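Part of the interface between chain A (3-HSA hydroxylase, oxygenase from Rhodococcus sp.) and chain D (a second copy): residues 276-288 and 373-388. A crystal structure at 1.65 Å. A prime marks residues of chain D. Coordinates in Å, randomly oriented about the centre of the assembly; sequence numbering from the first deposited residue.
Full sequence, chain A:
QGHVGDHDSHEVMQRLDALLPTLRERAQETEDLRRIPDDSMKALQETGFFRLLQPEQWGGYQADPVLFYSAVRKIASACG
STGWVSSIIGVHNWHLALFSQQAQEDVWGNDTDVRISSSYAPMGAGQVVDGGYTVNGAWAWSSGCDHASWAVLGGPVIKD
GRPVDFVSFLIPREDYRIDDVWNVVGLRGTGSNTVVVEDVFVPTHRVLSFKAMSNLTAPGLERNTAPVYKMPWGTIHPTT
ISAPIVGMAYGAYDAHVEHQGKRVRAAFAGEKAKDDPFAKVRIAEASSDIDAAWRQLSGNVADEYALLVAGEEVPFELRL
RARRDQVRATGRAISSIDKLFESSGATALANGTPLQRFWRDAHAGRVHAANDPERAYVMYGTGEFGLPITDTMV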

# COMPACT_ATOMS: atom_id res chain seq x y z
N ASP A 276 -2.58 -16.78 15.71
CA ASP A 276 -2.41 -15.39 15.27
C ASP A 276 -2.70 -15.34 13.77
O ASP A 276 -1.83 -15.62 12.95
CB ASP A 276 -0.99 -14.92 15.56
CG ASP A 276 -0.72 -13.47 15.11
OD1 ASP A 276 0.38 -12.97 15.43
OD2 ASP A 276 -1.57 -12.82 14.48
N PRO A 277 -3.92 -14.92 13.41
CA PRO A 277 -4.21 -14.97 11.99
C PRO A 277 -3.42 -13.92 11.22
O PRO A 277 -3.21 -14.07 10.02
CB PRO A 277 -5.72 -14.68 11.92
CG PRO A 277 -6.02 -13.88 13.14
CD PRO A 277 -5.05 -14.39 14.20
N PHE A 278 -3.04 -12.82 11.87
CA PHE A 278 -2.27 -11.80 11.15
C PHE A 278 -0.88 -12.28 10.75
O PHE A 278 -0.43 -11.98 9.64
CB PHE A 278 -2.23 -10.50 11.95
CG PHE A 278 -3.59 -9.93 12.20
CD1 PHE A 278 -4.27 -9.24 11.19
CD2 PHE A 278 -4.23 -10.12 13.43
CE1 PHE A 278 -5.57 -8.73 11.42
CE2 PHE A 278 -5.52 -9.61 13.66
CZ PHE A 278 -6.18 -8.92 12.66
N ALA A 279 -0.22 -13.02 11.63
CA ALA A 279 1.10 -13.55 11.28
C ALA A 279 0.95 -14.51 10.09
O ALA A 279 1.79 -14.52 9.18
CB ALA A 279 1.74 -14.26 12.47
N LYS A 280 -0.13 -15.29 10.10
CA LYS A 280 -0.40 -16.22 8.99
C LYS A 280 -0.62 -15.45 7.70
O LYS A 280 -0.10 -15.83 6.63
CB LYS A 280 -1.61 -17.08 9.32
CG LYS A 280 -1.34 -18.03 10.48
CD LYS A 280 -2.59 -18.80 10.86
CE LYS A 280 -2.29 -19.80 11.98
NZ LYS A 280 -3.56 -20.51 12.36
N VAL A 281 -1.39 -14.36 7.77
CA VAL A 281 -1.63 -13.57 6.55
C VAL A 281 -0.32 -12.97 5.99
O VAL A 281 -0.08 -12.96 4.78
CB VAL A 281 -2.68 -12.46 6.81
CG1 VAL A 281 -2.67 -11.43 5.67
CG2 VAL A 281 -4.04 -13.11 7.02
N ARG A 282 0.53 -12.46 6.87
CA ARG A 282 1.79 -11.87 6.39
C ARG A 282 2.63 -12.93 5.68
O ARG A 282 3.26 -12.63 4.67
CB ARG A 282 2.58 -11.24 7.52
CG ARG A 282 1.81 -10.13 8.27
CD ARG A 282 1.62 -8.82 7.44
NE ARG A 282 0.40 -8.76 6.64
CZ ARG A 282 -0.81 -8.46 7.10
NH1 ARG A 282 -1.84 -8.40 6.25
NH2 ARG A 282 -1.02 -8.24 8.40
N ILE A 283 2.65 -14.15 6.22
CA ILE A 283 3.34 -15.27 5.57
C ILE A 283 2.75 -15.59 4.19
O ILE A 283 3.50 -15.85 3.23
CB ILE A 283 3.38 -16.51 6.52
CG1 ILE A 283 4.59 -16.36 7.45
CG2 ILE A 283 3.44 -17.84 5.76
CD1 ILE A 283 4.40 -17.15 8.78
N ALA A 284 1.42 -15.56 4.07
CA ALA A 284 0.77 -15.81 2.79
C ALA A 284 1.12 -14.72 1.79
O ALA A 284 1.45 -15.00 0.63
CB ALA A 284 -0.75 -15.92 2.96
N GLU A 285 1.02 -13.46 2.22
CA GLU A 285 1.34 -12.34 1.33
C GLU A 285 2.78 -12.41 0.83
O GLU A 285 3.05 -12.30 -0.38
CB GLU A 285 1.12 -11.00 2.04
CG GLU A 285 -0.34 -10.74 2.39
CD GLU A 285 -0.47 -9.53 3.29
OE1 GLU A 285 0.48 -9.24 4.06
OE2 GLU A 285 -1.51 -8.85 3.21
N ALA A 286 3.71 -12.61 1.77
CA ALA A 286 5.13 -12.63 1.44
C ALA A 286 5.48 -13.77 0.51
O ALA A 286 6.13 -13.54 -0.53
CB ALA A 286 5.96 -12.71 2.72
N SER A 287 5.02 -14.98 0.84
CA SER A 287 5.35 -16.12 -0.02
C SER A 287 4.77 -15.91 -1.43
O SER A 287 5.42 -16.21 -2.45
CB SER A 287 4.86 -17.44 0.59
OG SER A 287 3.47 -17.42 0.80
N SER A 288 3.55 -15.37 -1.51
CA SER A 288 2.94 -15.22 -2.83
C SER A 288 3.68 -14.19 -3.66
O SER A 288 3.91 -14.38 -4.85
CB SER A 288 1.46 -14.86 -2.71
OG SER A 288 0.89 -14.68 -4.01
N PRO D 373 -9.99 -13.11 0.78
CA PRO D 373 -8.55 -13.44 0.77
C PRO D 373 -8.03 -13.95 2.11
O PRO D 373 -7.20 -14.86 2.13
CB PRO D 373 -7.89 -12.12 0.35
CG PRO D 373 -8.88 -11.04 0.85
CD PRO D 373 -10.25 -11.65 0.77
N GLU D 374 -8.49 -13.38 3.23
CA GLU D 374 -8.00 -13.83 4.53
C GLU D 374 -8.33 -15.30 4.74
O GLU D 374 -7.57 -16.02 5.38
CB GLU D 374 -8.61 -13.00 5.65
CG GLU D 374 -8.01 -11.61 5.68
CD GLU D 374 -8.76 -10.59 4.83
OE1 GLU D 374 -9.82 -10.90 4.21
OE2 GLU D 374 -8.26 -9.44 4.79
N ARG D 375 -9.45 -15.77 4.19
CA ARG D 375 -9.79 -17.17 4.41
C ARG D 375 -8.67 -18.07 3.88
O ARG D 375 -8.20 -18.99 4.58
CB ARG D 375 -11.12 -17.52 3.77
CG ARG D 375 -11.50 -19.01 3.95
CD ARG D 375 -12.87 -19.28 3.30
NE ARG D 375 -13.23 -20.69 3.38
CZ ARG D 375 -14.43 -21.16 3.07
NH1 ARG D 375 -15.38 -20.31 2.70
NH2 ARG D 375 -14.69 -22.47 3.16
N ALA D 376 -8.26 -17.79 2.63
CA ALA D 376 -7.17 -18.56 2.01
C ALA D 376 -5.80 -18.30 2.66
O ALA D 376 -5.00 -19.23 2.83
CB ALA D 376 -7.10 -18.31 0.52
N TYR D 377 -5.54 -17.03 2.99
CA TYR D 377 -4.23 -16.66 3.57
C TYR D 377 -4.02 -17.31 4.92
O TYR D 377 -2.94 -17.86 5.19
CB TYR D 377 -4.09 -15.15 3.68
CG TYR D 377 -4.09 -14.39 2.37
CD1 TYR D 377 -3.71 -14.99 1.16
CD2 TYR D 377 -4.34 -13.01 2.36
CE1 TYR D 377 -3.68 -14.26 -0.05
CE2 TYR D 377 -4.31 -12.27 1.17
CZ TYR D 377 -4.00 -12.90 -0.03
OH TYR D 377 -3.97 -12.16 -1.20
N VAL D 378 -5.05 -17.27 5.76
CA VAL D 378 -4.94 -17.87 7.10
C VAL D 378 -4.73 -19.39 6.97
O VAL D 378 -3.87 -19.96 7.64
CB VAL D 378 -6.16 -17.52 7.99
CG1 VAL D 378 -6.13 -18.30 9.27
CG2 VAL D 378 -6.08 -16.04 8.34
N MSE D 379 -5.49 -20.02 6.07
CA MSE D 379 -5.30 -21.46 5.82
C MSE D 379 -3.87 -21.75 5.36
O MSE D 379 -3.19 -22.67 5.88
CB MSE D 379 -6.30 -21.97 4.78
CG MSE D 379 -6.15 -23.44 4.58
SE MSE D 379 -7.41 -24.10 3.26
CE MSE D 379 -6.88 -22.92 1.80
N TYR D 380 -3.38 -20.95 4.41
CA TYR D 380 -2.04 -21.16 3.89
C TYR D 380 -0.99 -21.09 5.04
O TYR D 380 -0.14 -21.99 5.18
CB TYR D 380 -1.70 -20.13 2.81
CG TYR D 380 -0.26 -20.25 2.38
CD1 TYR D 380 0.14 -21.22 1.44
CD2 TYR D 380 0.72 -19.46 2.97
CE1 TYR D 380 1.48 -21.36 1.08
CE2 TYR D 380 2.07 -19.59 2.62
CZ TYR D 380 2.44 -20.52 1.67
OH TYR D 380 3.77 -20.65 1.33
N GLY D 381 -1.11 -20.06 5.87
CA GLY D 381 -0.21 -19.92 7.03
C GLY D 381 -0.26 -21.07 8.03
O GLY D 381 0.78 -21.55 8.49
N THR D 382 -1.48 -21.52 8.34
CA THR D 382 -1.69 -22.68 9.20
C THR D 382 -0.91 -23.87 8.64
O THR D 382 -0.22 -24.58 9.38
CB THR D 382 -3.19 -23.00 9.24
OG1 THR D 382 -3.87 -21.87 9.80
CG2 THR D 382 -3.49 -24.24 10.09
N GLY D 383 -1.05 -24.10 7.34
CA GLY D 383 -0.28 -25.14 6.64
C GLY D 383 1.23 -24.99 6.79
O GLY D 383 1.93 -25.97 7.07
N GLU D 384 1.74 -23.78 6.61
CA GLU D 384 3.18 -23.53 6.76
C GLU D 384 3.73 -23.86 8.14
O GLU D 384 4.91 -24.20 8.29
CB GLU D 384 3.51 -22.09 6.41
CG GLU D 384 3.39 -21.75 4.93
CD GLU D 384 4.36 -22.54 4.07
OE1 GLU D 384 5.50 -22.07 3.88
OE2 GLU D 384 3.99 -23.66 3.65
N PHE D 385 2.87 -23.73 9.15
CA PHE D 385 3.23 -24.04 10.54
C PHE D 385 3.02 -25.52 10.90
O PHE D 385 3.35 -25.94 12.03
CB PHE D 385 2.41 -23.18 11.49
CG PHE D 385 2.72 -21.71 11.43
CD1 PHE D 385 3.98 -21.25 11.03
CD2 PHE D 385 1.76 -20.78 11.83
CE1 PHE D 385 4.27 -19.88 11.00
CE2 PHE D 385 2.04 -19.41 11.81
CZ PHE D 385 3.31 -18.96 11.40
N GLY D 386 2.48 -26.29 9.96
CA GLY D 386 2.20 -27.73 10.19
C GLY D 386 1.02 -27.99 11.12
O GLY D 386 0.95 -29.04 11.77
N LEU D 387 0.09 -27.04 11.19
CA LEU D 387 -1.09 -27.18 12.06
C LEU D 387 -2.26 -27.77 11.28
O LEU D 387 -2.34 -27.62 10.07
CB LEU D 387 -1.49 -25.84 12.66
CG LEU D 387 -0.56 -25.11 13.64
CD1 LEU D 387 -1.00 -23.67 13.73
CD2 LEU D 387 -0.56 -25.77 15.00
N PRO D 388 -3.19 -28.45 11.98
CA PRO D 388 -4.38 -29.01 11.31
C PRO D 388 -5.20 -27.97 10.56
O PRO D 388 -5.45 -26.86 11.06
CB PRO D 388 -5.21 -29.59 12.47
CG PRO D 388 -4.24 -29.84 13.53
CD PRO D 388 -3.17 -28.79 13.42

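Two helices cross almost at right angles, 92° between their directions, with axes 7.4 Å apart at closest approach. Gly381′ makes this closeness possible: its CA lies 3.9 Å from Lys280 CB, and a CB on the glycine would come within 2.4 Å of that same atom, a clash. Lys280 passes over the glycine with chi1 m and the remaining three torsions t. This extended chain lays its methylenes along the partner helix, CD 3.9 Å from Val378′ CG1 and CG 3.9 Å from Phe385′ CE2, and delivers NZ to Thr382′ OG1 at 2.9 Å, a hydrogen bond with the lysine as donor. Thr382′, in the m rotamer, turns its hydroxyl back to donate to its own helix, OG1 to Val378′ O at 2.9 Å, leaving the oxygen free to accept from the lysine.

Most of the remaining packing is apolar. The stretches bury 684 Å² between them; Ile283, Ala284 and both tyrosines are buried. Val281 and Val378′, both t, meet through their CG2 atoms at 3.8 Å. Ala284 is small enough to let Tyr377′, chi1 m, come close, CB to CB 3.5 Å. Ile283, chi1 m and chi2 t, spreads its branches: CG2 lies at the edge of the Tyr380′ ring, 3.8 Å from CE2, while CD1 reaches Phe385′ CZ at 3.4 Å. Tyr380′, chi1 t, has a sideways CA-to-CB bond, yet its side-chain end comes nearer to chain A.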